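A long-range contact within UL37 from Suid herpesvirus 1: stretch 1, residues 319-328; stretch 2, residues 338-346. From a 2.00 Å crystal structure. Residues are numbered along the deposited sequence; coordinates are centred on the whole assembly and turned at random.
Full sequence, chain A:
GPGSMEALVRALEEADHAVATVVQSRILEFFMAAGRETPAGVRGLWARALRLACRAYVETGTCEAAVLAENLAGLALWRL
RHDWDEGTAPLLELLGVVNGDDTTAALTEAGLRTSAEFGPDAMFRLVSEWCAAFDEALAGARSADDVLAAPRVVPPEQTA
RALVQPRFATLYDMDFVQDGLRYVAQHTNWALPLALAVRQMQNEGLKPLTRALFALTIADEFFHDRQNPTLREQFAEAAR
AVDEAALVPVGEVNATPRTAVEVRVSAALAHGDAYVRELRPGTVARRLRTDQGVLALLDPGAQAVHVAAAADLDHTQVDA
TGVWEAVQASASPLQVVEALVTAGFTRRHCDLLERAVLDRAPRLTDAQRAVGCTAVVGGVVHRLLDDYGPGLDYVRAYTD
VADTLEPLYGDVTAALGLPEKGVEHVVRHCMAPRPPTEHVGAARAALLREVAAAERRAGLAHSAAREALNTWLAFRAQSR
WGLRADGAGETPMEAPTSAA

Stretch 1, residues 319-328: DATGVWEAVQ
Stretch 2 338-346: EALVTAGFT

The contact is an apolar packing of two nearly antiparallel helical segments: the axes of helix 321-328 and helix 338-342 approach to 9.0 Å, with 159° between their N-to-C directions. The register is fixed by Val327 and Ala339, whose CA atoms lie 6.0 Å apart. No hydrogen bond crosses the contact, so fit must do the work, and the two stretches together bury 268 Å².

Stretch 1 enters its helix through Ala320 (phi/psi -105/10) at the N-cap position. Asp319, chi1 t, braces this start from the side chain: its OD1 accepts from Thr321 N at 3.1 Å and from Thr321 OG1 at 2.7 Å, the latter with Thr321 in the p rotamer. From Thr321 to Gln328 phi/psi stays near -64/-41, and the i to i+4 ladder begins with Trp324 N to Ala320 O at 2.9 Å.

Val323 is the main bump, with 68 Å² covered, the largest share of any residue; Ala339 follows with 51 Å² and Val327 with 41 Å². Its CA-to-CB bond points toward stretch 2, and with chi1 at 57° (p) its methyls wedge between Ala343 and Phe345. Val323 CG2 sits 3.4 Å from Ala343 CB and 3.6 Å from Ala339 O, in a hollow formed by the Ala343 methyl and the Ala339 carbonyl; Val323 CG1 lies 4.0 Å from Phe345 CE1. The ring of Phe345 (chi1 -78°, m; chi2 81°) meets this methyl obliquely, and its far end, CZ, comes 4.5 Å from Ala320 CB.

One turn further along stretch 1, Ala339 becomes the bump. Its CB points toward stretch 1 and sits 4.1 Å from Ala326 CB and 4.2 Å from Val327 CG2. The single methyls of Ala326 and Ala339 let the backbones come close here. The CA-to-CB bond of Val327 (chi1 160°, t) points sideways to stretch 2, yet Val327 CG2 also meets Leu340 CD2 at 3.7 Å. Leu340 starts sideways too, but chi1 -71° (m) and chi2 163° (t) bring its end nearer.

Stretch 2 must turn to present Phe345. Residues 338-342 are helical, and Thr342 OG1 (chi1 m) bonds back to Glu338 O at 2.6 Å. Ala343 (-88/1) leads into Gly344, where phi becomes 90° in a Schellman motif: Phe345 N to Leu340 O and Gly344 N to Val341 O are both 2.9 Å. A CB at Gly344 would jam against the carbonyl O of Ala343, so the turn itself calls for glycine. Phe345 follows at -86/67, its CA-to-CB bond toward stretch 1, and Thr346 at -70/174 caps the next helix.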

# COMPACT_ATOMS: atom_id res chain seq x y z
N ASP A 319 0.03 24.07 21.22
CA ASP A 319 -0.74 23.06 21.93
C ASP A 319 -1.02 21.85 21.05
O ASP A 319 -1.89 21.88 20.19
CB ASP A 319 -2.04 23.67 22.42
CG ASP A 319 -2.96 22.66 23.06
OD1 ASP A 319 -2.47 21.62 23.58
OD2 ASP A 319 -4.18 22.92 23.05
N ALA A 320 -0.28 20.76 21.28
CA ALA A 320 -0.51 19.54 20.53
C ALA A 320 -1.24 18.46 21.33
O ALA A 320 -1.33 17.33 20.89
CB ALA A 320 0.81 19.01 19.97
N THR A 321 -1.75 18.80 22.51
CA THR A 321 -2.44 17.80 23.33
C THR A 321 -3.63 17.16 22.63
O THR A 321 -3.77 15.94 22.62
CB THR A 321 -2.89 18.38 24.69
OG1 THR A 321 -3.77 19.48 24.48
CG2 THR A 321 -1.68 18.85 25.46
N GLY A 322 -4.49 17.97 22.02
CA GLY A 322 -5.64 17.42 21.33
C GLY A 322 -5.28 16.53 20.15
O GLY A 322 -5.90 15.47 19.93
N VAL A 323 -4.29 16.94 19.36
CA VAL A 323 -3.93 16.14 18.19
C VAL A 323 -3.27 14.84 18.61
O VAL A 323 -3.51 13.79 18.02
CB VAL A 323 -3.04 16.90 17.18
CG1 VAL A 323 -1.77 17.40 17.85
CG2 VAL A 323 -2.71 15.99 15.98
N TRP A 324 -2.45 14.91 19.66
CA TRP A 324 -1.78 13.73 20.20
C TRP A 324 -2.81 12.75 20.75
O TRP A 324 -2.69 11.54 20.59
CB TRP A 324 -0.80 14.14 21.31
CG TRP A 324 -0.13 12.99 21.98
CD1 TRP A 324 0.05 12.82 23.33
CD2 TRP A 324 0.42 11.82 21.35
NE1 TRP A 324 0.69 11.63 23.57
CE2 TRP A 324 0.93 11.00 22.37
CE3 TRP A 324 0.54 11.40 20.01
CZ2 TRP A 324 1.54 9.77 22.11
CZ3 TRP A 324 1.16 10.18 19.75
CH2 TRP A 324 1.66 9.38 20.79
N GLU A 325 -3.83 13.29 21.43
CA GLU A 325 -4.94 12.47 21.91
C GLU A 325 -5.67 11.79 20.74
O GLU A 325 -5.95 10.58 20.79
CB GLU A 325 -5.92 13.30 22.75
CG GLU A 325 -5.37 13.68 24.12
CD GLU A 325 -6.27 14.66 24.89
OE1 GLU A 325 -7.44 14.84 24.49
OE2 GLU A 325 -5.79 15.24 25.91
N ALA A 326 -5.99 12.56 19.71
CA ALA A 326 -6.72 11.99 18.57
C ALA A 326 -5.89 10.96 17.82
O ALA A 326 -6.42 9.96 17.32
CB ALA A 326 -7.22 13.09 17.64
N VAL A 327 -4.57 11.19 17.74
CA VAL A 327 -3.66 10.24 17.10
C VAL A 327 -3.59 8.93 17.89
O VAL A 327 -3.57 7.84 17.32
CB VAL A 327 -2.20 10.81 16.98
CG1 VAL A 327 -1.21 9.66 16.79
CG2 VAL A 327 -2.10 11.85 15.85
N GLN A 328 -3.53 9.05 19.21
CA GLN A 328 -3.52 7.87 20.05
C GLN A 328 -4.80 7.07 19.92
O GLN A 328 -4.78 5.84 19.95
CB GLN A 328 -3.34 8.27 21.51
CG GLN A 328 -1.92 8.57 21.90
CD GLN A 328 -1.84 9.04 23.34
OE1 GLN A 328 -1.95 10.23 23.62
NE2 GLN A 328 -1.69 8.10 24.25
N GLU A 338 -6.06 11.52 9.10
CA GLU A 338 -6.95 12.68 9.20
C GLU A 338 -6.60 13.55 10.42
O GLU A 338 -6.65 14.78 10.36
CB GLU A 338 -8.42 12.25 9.27
CG GLU A 338 -9.36 13.42 9.56
CD GLU A 338 -10.82 13.09 9.26
OE1 GLU A 338 -11.10 11.93 8.89
OE2 GLU A 338 -11.67 14.00 9.37
N ALA A 339 -6.25 12.90 11.52
CA ALA A 339 -5.90 13.62 12.73
C ALA A 339 -4.62 14.41 12.51
O ALA A 339 -4.53 15.57 12.92
CB ALA A 339 -5.71 12.65 13.89
N LEU A 340 -3.65 13.79 11.85
CA LEU A 340 -2.35 14.43 11.65
C LEU A 340 -2.46 15.62 10.72
O LEU A 340 -2.08 16.73 11.08
CB LEU A 340 -1.34 13.43 11.08
CG LEU A 340 -0.90 12.36 12.08
CD1 LEU A 340 -0.24 11.20 11.35
CD2 LEU A 340 0.07 12.98 13.08
N VAL A 341 -2.97 15.39 9.52
CA VAL A 341 -2.99 16.42 8.49
C VAL A 341 -3.88 17.60 8.86
O VAL A 341 -3.53 18.75 8.62
CB VAL A 341 -3.45 15.82 7.13
CG1 VAL A 341 -3.58 16.92 6.10
CG2 VAL A 341 -2.48 14.72 6.68
N THR A 342 -5.05 17.30 9.44
CA THR A 342 -5.98 18.33 9.92
C THR A 342 -5.31 19.27 10.92
O THR A 342 -5.60 20.47 10.93
CB THR A 342 -7.24 17.68 10.56
OG1 THR A 342 -7.91 16.87 9.59
CG2 THR A 342 -8.21 18.73 11.04
N ALA A 343 -4.39 18.74 11.73
CA ALA A 343 -3.70 19.54 12.74
C ALA A 343 -2.44 20.20 12.19
O ALA A 343 -1.73 20.90 12.91
CB ALA A 343 -3.37 18.70 13.96
N GLY A 344 -2.16 19.97 10.91
CA GLY A 344 -0.99 20.58 10.28
C GLY A 344 0.27 19.74 10.38
O GLY A 344 1.34 20.19 9.99
N PHE A 345 0.14 18.51 10.87
CA PHE A 345 1.26 17.58 10.89
C PHE A 345 1.36 16.82 9.56
O PHE A 345 1.14 15.62 9.49
CB PHE A 345 1.13 16.61 12.06
CG PHE A 345 1.55 17.22 13.39
CD1 PHE A 345 0.68 18.02 14.11
CD2 PHE A 345 2.83 17.00 13.90
CE1 PHE A 345 1.06 18.57 15.34
CE2 PHE A 345 3.22 17.55 15.12
CZ PHE A 345 2.33 18.34 15.84
N THR A 346 1.68 17.55 8.51
CA THR A 346 1.95 16.98 7.21
C THR A 346 3.27 16.22 7.28
O THR A 346 3.96 16.27 8.30
CB THR A 346 2.07 18.08 6.17
OG1 THR A 346 3.11 18.96 6.58
CG2 THR A 346 0.78 18.87 6.10